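Long-range contact in pseudouridine synthase (Pyrococcus abyssi, PDB 2AUS), which probably isomerises uridine to pseudouridine in RNA, as the archaeal Cbf5 member of the TruB family, and carries a PUA domain: residues 267-281 with 306-320. Numbering follows the deposited sequence.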
ATOM      1  N   ALA A 267     -10.653  12.697  43.532  1.00 46.95           N
ATOM      2  CA  ALA A 267     -10.338  13.928  44.252  1.00 46.78           C
ATOM      3  C   ALA A 267      -9.113  14.631  43.686  1.00 47.31           C
ATOM      4  O   ALA A 267      -8.311  14.030  42.969  1.00 48.42           O
ATOM      5  CB  ALA A 267     -10.110  13.627  45.721  1.00 45.68           C
ATOM      6  N   ASN A 268      -8.983  15.916  43.992  1.00 47.16           N
ATOM      7  CA  ASN A 268      -7.816  16.664  43.557  1.00 46.38           C
ATOM      8  C   ASN A 268      -6.757  16.391  44.612  1.00 44.00           C
ATOM      9  O   ASN A 268      -7.083  15.990  45.724  1.00 44.08           O
ATOM     10  CB  ASN A 268      -8.107  18.164  43.491  1.00 47.71           C
ATOM     11  CG  ASN A 268      -8.898  18.547  42.265  1.00 50.14           C
ATOM     12  OD1 ASN A 268      -8.670  18.016  41.177  1.00 50.06           O
ATOM     13  ND2 ASN A 268      -9.828  19.485  42.427  1.00 50.27           N
ATOM     14  N   LEU A 269      -5.493  16.606  44.277  1.00 43.89           N
ATOM     15  CA  LEU A 269      -4.421  16.356  45.239  1.00 43.80           C
ATOM     16  C   LEU A 269      -4.252  17.515  46.208  1.00 44.42           C
ATOM     17  O   LEU A 269      -4.142  18.669  45.797  1.00 46.38           O
ATOM     18  CB  LEU A 269      -3.096  16.121  44.503  1.00 42.70           C
ATOM     19  CG  LEU A 269      -1.846  15.961  45.372  1.00 40.84           C
ATOM     20  CD1 LEU A 269      -1.967  14.699  46.205  1.00 39.54           C
ATOM     21  CD2 LEU A 269      -0.606  15.914  44.484  1.00 41.02           C
ATOM     22  N   THR A 270      -4.224  17.208  47.498  1.00 44.79           N
ATOM     23  CA  THR A 270      -4.031  18.244  48.497  1.00 44.68           C
ATOM     24  C   THR A 270      -2.597  18.157  48.998  1.00 45.16           C
ATOM     25  O   THR A 270      -1.970  17.098  48.939  1.00 44.17           O
ATOM     26  CB  THR A 270      -5.009  18.088  49.684  1.00 46.34           C
ATOM     27  OG1 THR A 270      -4.796  16.825  50.324  1.00 47.62           O
ATOM     28  CG2 THR A 270      -6.452  18.154  49.192  1.00 45.11           C
ATOM     29  N   VAL A 271      -2.089  19.282  49.480  1.00 45.35           N
ATOM     30  CA  VAL A 271      -0.727  19.395  49.998  1.00 46.35           C
ATOM     31  C   VAL A 271      -0.314  18.311  50.996  1.00 46.32           C
ATOM     32  O   VAL A 271       0.801  17.789  50.929  1.00 46.68           O
ATOM     33  CB  VAL A 271      -0.525  20.794  50.648  1.00 48.08           C
ATOM     34  CG1 VAL A 271       0.860  20.902  51.283  1.00 46.56           C
ATOM     35  CG2 VAL A 271      -0.725  21.875  49.587  1.00 46.86           C
ATOM     36  N   PRO A 272      -1.200  17.965  51.941  1.00 46.77           N
ATOM     37  CA  PRO A 272      -0.910  16.938  52.952  1.00 45.85           C
ATOM     38  C   PRO A 272      -0.573  15.559  52.377  1.00 43.83           C
ATOM     39  O   PRO A 272       0.004  14.723  53.067  1.00 45.07           O
ATOM     40  CB  PRO A 272      -2.197  16.896  53.781  1.00 47.75           C
ATOM     41  CG  PRO A 272      -2.724  18.289  53.660  1.00 48.58           C
ATOM     42  CD  PRO A 272      -2.515  18.584  52.195  1.00 47.98           C
ATOM     43  N   GLY A 273      -0.946  15.323  51.125  1.00 42.98           N
ATOM     44  CA  GLY A 273      -0.671  14.039  50.509  1.00 42.17           C
ATOM     45  C   GLY A 273       0.675  13.965  49.804  1.00 41.77           C
ATOM     46  O   GLY A 273       1.094  12.892  49.369  1.00 42.42           O
ATOM     47  N   ILE A 274       1.359  15.098  49.703  1.00 40.35           N
ATOM     48  CA  ILE A 274       2.654  15.160  49.029  1.00 39.71           C
ATOM     49  C   ILE A 274       3.822  14.673  49.886  1.00 39.76           C
ATOM     50  O   ILE A 274       3.986  15.094  51.027  1.00 41.49           O
ATOM     51  CB  ILE A 274       2.944  16.598  48.576  1.00 39.70           C
ATOM     52  CG1 ILE A 274       1.813  17.079  47.660  1.00 38.63           C
ATOM     53  CG2 ILE A 274       4.299  16.671  47.890  1.00 40.46           C
ATOM     54  CD1 ILE A 274       1.920  18.535  47.269  1.00 39.37           C
ATOM     55  N   VAL A 275       4.634  13.784  49.327  1.00 40.15           N
ATOM     56  CA  VAL A 275       5.796  13.258  50.036  1.00 38.70           C
ATOM     57  C   VAL A 275       7.047  14.011  49.577  1.00 38.81           C
ATOM     58  O   VAL A 275       7.834  14.490  50.389  1.00 37.98           O
ATOM     59  CB  VAL A 275       5.973  11.751  49.763  1.00 39.45           C
ATOM     60  CG1 VAL A 275       7.328  11.275  50.290  1.00 35.88           C
ATOM     61  CG2 VAL A 275       4.835  10.973  50.430  1.00 37.78           C
ATOM     62  N   LYS A 276       7.213  14.110  48.266  1.00 37.28           N
ATOM     63  CA  LYS A 276       8.349  14.804  47.681  1.00 37.97           C
ATOM     64  C   LYS A 276       7.937  15.266  46.286  1.00 37.67           C
ATOM     65  O   LYS A 276       6.970  14.748  45.714  1.00 35.87           O
ATOM     66  CB  LYS A 276       9.549  13.859  47.601  1.00 37.36           C
ATOM     67  CG  LYS A 276       9.250  12.577  46.859  1.00 37.13           C
ATOM     68  CD  LYS A 276      10.307  11.513  47.116  1.00 39.68           C
ATOM     69  CE  LYS A 276       9.988  10.251  46.341  1.00 40.71           C
ATOM     70  NZ  LYS A 276      10.986   9.188  46.605  1.00 44.96           N
ATOM     71  N   LEU A 277       8.664  16.238  45.743  1.00 37.25           N
ATOM     72  CA  LEU A 277       8.361  16.771  44.424  1.00 38.23           C
ATOM     73  C   LEU A 277       9.552  17.451  43.761  1.00 38.14           C
ATOM     74  O   LEU A 277      10.548  17.763  44.409  1.00 38.75           O
ATOM     75  CB  LEU A 277       7.189  17.765  44.484  1.00 38.63           C
ATOM     76  CG  LEU A 277       6.925  18.746  45.640  1.00 43.11           C
ATOM     77  CD1 LEU A 277       8.193  19.185  46.333  1.00 40.17           C
ATOM     78  CD2 LEU A 277       6.159  19.947  45.081  1.00 39.67           C
ATOM     79  N   ASN A 278       9.446  17.661  42.455  1.00 38.02           N
ATOM     80  CA  ASN A 278      10.503  18.317  41.705  1.00 38.62           C
ATOM     81  C   ASN A 278      10.492  19.805  42.007  1.00 41.07           C
ATOM     82  O   ASN A 278       9.447  20.387  42.324  1.00 40.11           O
ATOM     83  CB  ASN A 278      10.297  18.114  40.206  1.00 36.43           C
ATOM     84  CG  ASN A 278      10.722  16.748  39.742  1.00 37.37           C
ATOM     85  OD1 ASN A 278      10.095  16.163  38.865  1.00 39.02           O
ATOM     86  ND2 ASN A 278      11.805  16.229  40.322  1.00 38.43           N
ATOM     87  N   ALA A 279      11.665  20.416  41.924  1.00 41.45           N
ATOM     88  CA  ALA A 279      11.779  21.845  42.148  1.00 43.64           C
ATOM     89  C   ALA A 279      11.315  22.512  40.861  1.00 43.96           C
ATOM     90  O   ALA A 279      11.104  21.845  39.845  1.00 44.74           O
ATOM     91  CB  ALA A 279      13.230  22.215  42.428  1.00 41.07           C
ATOM     92  N   GLY A 280      11.155  23.828  40.908  1.00 47.09           N
ATOM     93  CA  GLY A 280      10.766  24.571  39.723  1.00 47.35           C
ATOM     94  C   GLY A 280       9.361  24.405  39.187  1.00 48.41           C
ATOM     95  O   GLY A 280       9.094  24.811  38.058  1.00 49.37           O
ATOM     96  N   ILE A 281       8.462  23.804  39.959  1.00 48.32           N
ATOM     97  CA  ILE A 281       7.093  23.660  39.480  1.00 48.36           C
ATOM     98  C   ILE A 281       6.396  24.978  39.769  1.00 49.20           C
ATOM     99  O   ILE A 281       6.588  25.565  40.832  1.00 50.46           O
ATOM    100  CB  ILE A 281       6.316  22.550  40.218  1.00 46.90           C
ATOM    101  CG1 ILE A 281       6.865  21.175  39.843  1.00 44.75           C
ATOM    102  CG2 ILE A 281       4.831  22.641  39.876  1.00 44.25           C
ATOM    103  CD1 ILE A 281       6.192  20.049  40.611  1.00 43.81           C
ATOM    104  N   THR A 306       6.326  24.837  43.620  1.00 47.84           N
ATOM    105  CA  THR A 306       7.024  23.864  44.449  1.00 48.18           C
ATOM    106  C   THR A 306       7.200  24.412  45.855  1.00 49.87           C
ATOM    107  O   THR A 306       6.948  23.716  46.840  1.00 50.81           O
ATOM    108  CB  THR A 306       8.425  23.536  43.891  1.00 44.71           C
ATOM    109  OG1 THR A 306       8.301  22.751  42.702  1.00 43.12           O
ATOM    110  CG2 THR A 306       9.235  22.767  44.916  1.00 43.58           C
ATOM    111  N   GLN A 307       7.644  25.662  45.938  1.00 51.41           N
ATOM    112  CA  GLN A 307       7.884  26.306  47.222  1.00 53.62           C
ATOM    113  C   GLN A 307       6.622  26.363  48.073  1.00 52.25           C
ATOM    114  O   GLN A 307       6.658  26.073  49.269  1.00 51.74           O
ATOM    115  CB  GLN A 307       8.433  27.721  47.010  1.00 57.41           C
ATOM    116  CG  GLN A 307       8.957  28.367  48.285  1.00 62.62           C
ATOM    117  CD  GLN A 307       9.955  27.481  49.013  1.00 66.20           C
ATOM    118  OE1 GLN A 307      10.917  26.989  48.418  1.00 68.71           O
ATOM    119  NE2 GLN A 307       9.733  27.275  50.309  1.00 68.24           N
ATOM    120  N   GLU A 308       5.511  26.749  47.460  1.00 51.63           N
ATOM    121  CA  GLU A 308       4.250  26.819  48.183  1.00 53.43           C
ATOM    122  C   GLU A 308       3.827  25.434  48.672  1.00 52.53           C
ATOM    123  O   GLU A 308       3.340  25.284  49.795  1.00 52.27           O
ATOM    124  CB  GLU A 308       3.167  27.428  47.287  1.00 54.91           C
ATOM    125  CG  GLU A 308       3.093  28.943  47.385  1.00 60.56           C
ATOM    126  CD  GLU A 308       2.580  29.599  46.118  1.00 63.66           C
ATOM    127  OE1 GLU A 308       1.642  29.053  45.499  1.00 64.58           O
ATOM    128  OE2 GLU A 308       3.114  30.672  45.751  1.00 65.79           O
ATOM    129  N   MET A 309       4.024  24.420  47.837  1.00 50.76           N
ATOM    130  CA  MET A 309       3.653  23.062  48.217  1.00 51.05           C
ATOM    131  C   MET A 309       4.472  22.574  49.404  1.00 51.36           C
ATOM    132  O   MET A 309       3.987  21.794  50.231  1.00 50.39           O
ATOM    133  CB  MET A 309       3.804  22.109  47.026  1.00 49.45           C
ATOM    134  CG  MET A 309       2.721  22.298  45.977  1.00 50.37           C
ATOM    135  SD  MET A 309       2.785  21.111  44.625  1.00 52.50           S
ATOM    136  CE  MET A 309       3.043  22.196  43.214  1.00 51.76           C
ATOM    137  N   ILE A 310       5.710  23.043  49.501  1.00 52.50           N
ATOM    138  CA  ILE A 310       6.568  22.650  50.605  1.00 54.06           C
ATOM    139  C   ILE A 310       6.244  23.455  51.860  1.00 55.89           C
ATOM    140  O   ILE A 310       6.159  22.899  52.957  1.00 55.33           O
ATOM    141  CB  ILE A 310       8.048  22.859  50.262  1.00 54.66           C
ATOM    142  CG1 ILE A 310       8.420  22.028  49.035  1.00 53.21           C
ATOM    143  CG2 ILE A 310       8.915  22.457  51.447  1.00 54.70           C
ATOM    144  CD1 ILE A 310       9.799  22.322  48.507  1.00 52.94           C
ATOM    145  N   GLU A 311       6.044  24.759  51.691  1.00 57.44           N
ATOM    146  CA  GLU A 311       5.748  25.643  52.819  1.00 61.64           C
ATOM    147  C   GLU A 311       4.366  25.426  53.426  1.00 61.42           C
ATOM    148  O   GLU A 311       4.243  25.146  54.617  1.00 61.44           O
ATOM    149  CB  GLU A 311       5.876  27.109  52.395  1.00 63.94           C
ATOM    150  CG  GLU A 311       7.222  27.479  51.810  1.00 69.72           C
ATOM    151  CD  GLU A 311       7.266  28.911  51.308  1.00 72.69           C
ATOM    152  OE1 GLU A 311       6.364  29.304  50.532  1.00 72.94           O
ATOM    153  OE2 GLU A 311       8.205  29.643  51.691  1.00 75.25           O
ATOM    154  N   ARG A 312       3.328  25.572  52.605  1.00 61.62           N
ATOM    155  CA  ARG A 312       1.957  25.404  53.067  1.00 61.06           C
ATOM    156  C   ARG A 312       1.712  24.006  53.603  1.00 60.41           C
ATOM    157  O   ARG A 312       2.536  23.110  53.430  1.00 61.42           O
ATOM    158  CB  ARG A 312       0.976  25.726  51.936  1.00 61.73           C
ATOM    159  CG  ARG A 312       1.065  27.177  51.489  1.00 64.15           C
ATOM    160  CD  ARG A 312       0.194  27.472  50.282  1.00 66.84           C
ATOM    161  NE  ARG A 312       0.377  28.847  49.822  1.00 68.85           N
ATOM    162  CZ  ARG A 312      -0.055  29.312  48.653  1.00 70.36           C
ATOM    163  NH1 ARG A 312      -0.704  28.510  47.813  1.00 71.61           N
ATOM    164  NH2 ARG A 312       0.171  30.575  48.316  1.00 69.61           N
ATOM    165  N   SER A 313       0.577  23.825  54.267  1.00 60.09           N
ATOM    166  CA  SER A 313       0.236  22.532  54.842  1.00 59.82           C
ATOM    167  C   SER A 313      -1.170  22.118  54.452  1.00 58.77           C
ATOM    168  O   SER A 313      -1.645  21.055  54.852  1.00 58.17           O
ATOM    169  CB  SER A 313       0.345  22.589  56.366  1.00 60.22           C
ATOM    170  OG  SER A 313      -0.540  23.565  56.899  1.00 60.73           O
ATOM    171  N   LYS A 314      -1.835  22.967  53.675  1.00 58.13           N
ATOM    172  CA  LYS A 314      -3.191  22.683  53.232  1.00 58.25           C
ATOM    173  C   LYS A 314      -3.494  23.326  51.889  1.00 56.49           C
ATOM    174  O   LYS A 314      -2.699  24.110  51.368  1.00 56.90           O
ATOM    175  CB  LYS A 314      -4.197  23.157  54.287  1.00 60.76           C
ATOM    176  CG  LYS A 314      -4.031  24.609  54.706  1.00 65.19           C
ATOM    177  CD  LYS A 314      -4.828  24.918  55.972  1.00 69.15           C
ATOM    178  CE  LYS A 314      -4.361  24.052  57.143  1.00 72.14           C
ATOM    179  NZ  LYS A 314      -5.150  24.273  58.396  1.00 74.17           N
ATOM    180  N   GLY A 315      -4.647  22.979  51.328  1.00 54.81           N
ATOM    181  CA  GLY A 315      -5.041  23.530  50.047  1.00 53.64           C
ATOM    182  C   GLY A 315      -4.848  22.539  48.917  1.00 53.95           C
ATOM    183  O   GLY A 315      -4.187  21.510  49.084  1.00 53.25           O
ATOM    184  N   ILE A 316      -5.435  22.850  47.766  1.00 52.38           N
ATOM    185  CA  ILE A 316      -5.324  21.999  46.594  1.00 53.03           C
ATOM    186  C   ILE A 316      -4.001  22.284  45.893  1.00 53.22           C
ATOM    187  O   ILE A 316      -3.728  23.417  45.488  1.00 53.60           O
ATOM    188  CB  ILE A 316      -6.486  22.254  45.626  1.00 53.65           C
ATOM    189  CG1 ILE A 316      -7.801  21.876  46.312  1.00 55.88           C
ATOM    190  CG2 ILE A 316      -6.297  21.448  44.346  1.00 54.05           C
ATOM    191  CD1 ILE A 316      -9.032  22.158  45.479  1.00 57.05           C
ATOM    192  N   ALA A 317      -3.171  21.256  45.767  1.00 50.39           N
ATOM    193  CA  ALA A 317      -1.879  21.418  45.121  1.00 48.29           C
ATOM    194  C   ALA A 317      -1.999  21.186  43.619  1.00 47.39           C
ATOM    195  O   ALA A 317      -1.322  21.838  42.827  1.00 47.62           O
ATOM    196  CB  ALA A 317      -0.870  20.456  45.727  1.00 48.66           C
ATOM    197  N   VAL A 318      -2.864  20.260  43.224  1.00 46.63           N
ATOM    198  CA  VAL A 318      -3.039  19.969  41.808  1.00 46.93           C
ATOM    199  C   VAL A 318      -4.480  19.717  41.391  1.00 48.05           C
ATOM    200  O   VAL A 318      -5.213  18.983  42.057  1.00 48.10           O
ATOM    201  CB  VAL A 318      -2.232  18.721  41.377  1.00 45.55           C
ATOM    202  CG1 VAL A 318      -2.429  18.471  39.884  1.00 42.73           C
ATOM    203  CG2 VAL A 318      -0.756  18.905  41.700  1.00 43.79           C
ATOM    204  N   ASP A 319      -4.874  20.328  40.279  1.00 48.36           N
ATOM    205  CA  ASP A 319      -6.205  20.119  39.733  1.00 50.88           C
ATOM    206  C   ASP A 319      -6.067  18.964  38.755  1.00 48.75           C
ATOM    207  O   ASP A 319      -5.585  19.137  37.636  1.00 48.75           O
ATOM    208  CB  ASP A 319      -6.713  21.364  39.007  1.00 56.66           C
ATOM    209  CG  ASP A 319      -7.696  22.156  39.844  1.00 62.36           C
ATOM    210  OD1 ASP A 319      -8.631  21.535  40.396  1.00 67.76           O
ATOM    211  OD2 ASP A 319      -7.547  23.392  39.946  1.00 66.02           O
ATOM    212  N   VAL A 320      -6.478  17.780  39.191  1.00 47.91           N
ATOM    213  CA  VAL A 320      -6.372  16.580  38.372  1.00 46.74           C
ATOM    214  C   VAL A 320      -7.232  16.636  37.117  1.00 47.41           C
ATOM    215  O   VAL A 320      -8.439  16.860  37.187  1.00 48.51           O
ATOM    216  CB  VAL A 320      -6.735  15.332  39.206  1.00 44.89           C
ATOM    217  CG1 VAL A 320      -6.664  14.085  38.340  1.00 42.77           C
ATOM    218  CG2 VAL A 320      -5.787  15.214  40.396  1.00 43.27           C
TER
HETATM  219  O   HOH W   1     -10.444  17.276  39.301  1.00 59.71           O
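Leu269 and Val318 form an antiparallel hydrogen-bonded pair where the short edge strand 269-270 joins strand 316-320 in the PUA domain. A classic beta bulge interrupts the pairing: Ala317 and Val318 both face Leu269. Leu269 O therefore takes two N-H groups. Ala317 N lies 2.8 Å from Leu269 O, in the carbonyl plane, and Val318 N comes in tilted from that plane. Beyond the bulge, Val271 N donates to Gly315 O at 3.1 Å.

At the other end of the pairing, beyond the last backbone bridge, the Asn268 side chain reaches across to Val320. Its CG stands beside its own backbone N (chi1 -77°), and OD1 accepts from Val320 N at 3.0 Å, with the donor above the carbonyl plane. A water also donates to Asn268 OD1 and to Val320 O.

Helix 306-311 runs almost antiparallel to strand 274-278, at 166°. At the start of the helix, Thr306 N donates to Ile281 O, while Thr306 OG1 accepts from Ile281 N and donates to Asn278 O at 2.7 Å. Met309 SD touches two branch ends that lie at about a right angle around it: Leu277 CD2 at 3.6 Å and Ile274 CD1 at 3.8 Å. The Met309 chain bends at chi3, and its CE meets Ile281 CG2. Ile274 CD1 also touches Ala317 CB, which links the helix packing to the bulge. Val271 CG1 rests against the carbonyl oxygens of Met309 and Arg312, both of which also accept a hydrogen bond from Lys21 NZ.

Farther out, Ile253 of strand 252-255 packs on Leu269, Val318 and Met309. The Asn278 side chain is held by Lys252 N at OD1 and by Glu17 O at ND2, while its backbone O takes the Thr306 hydroxyl.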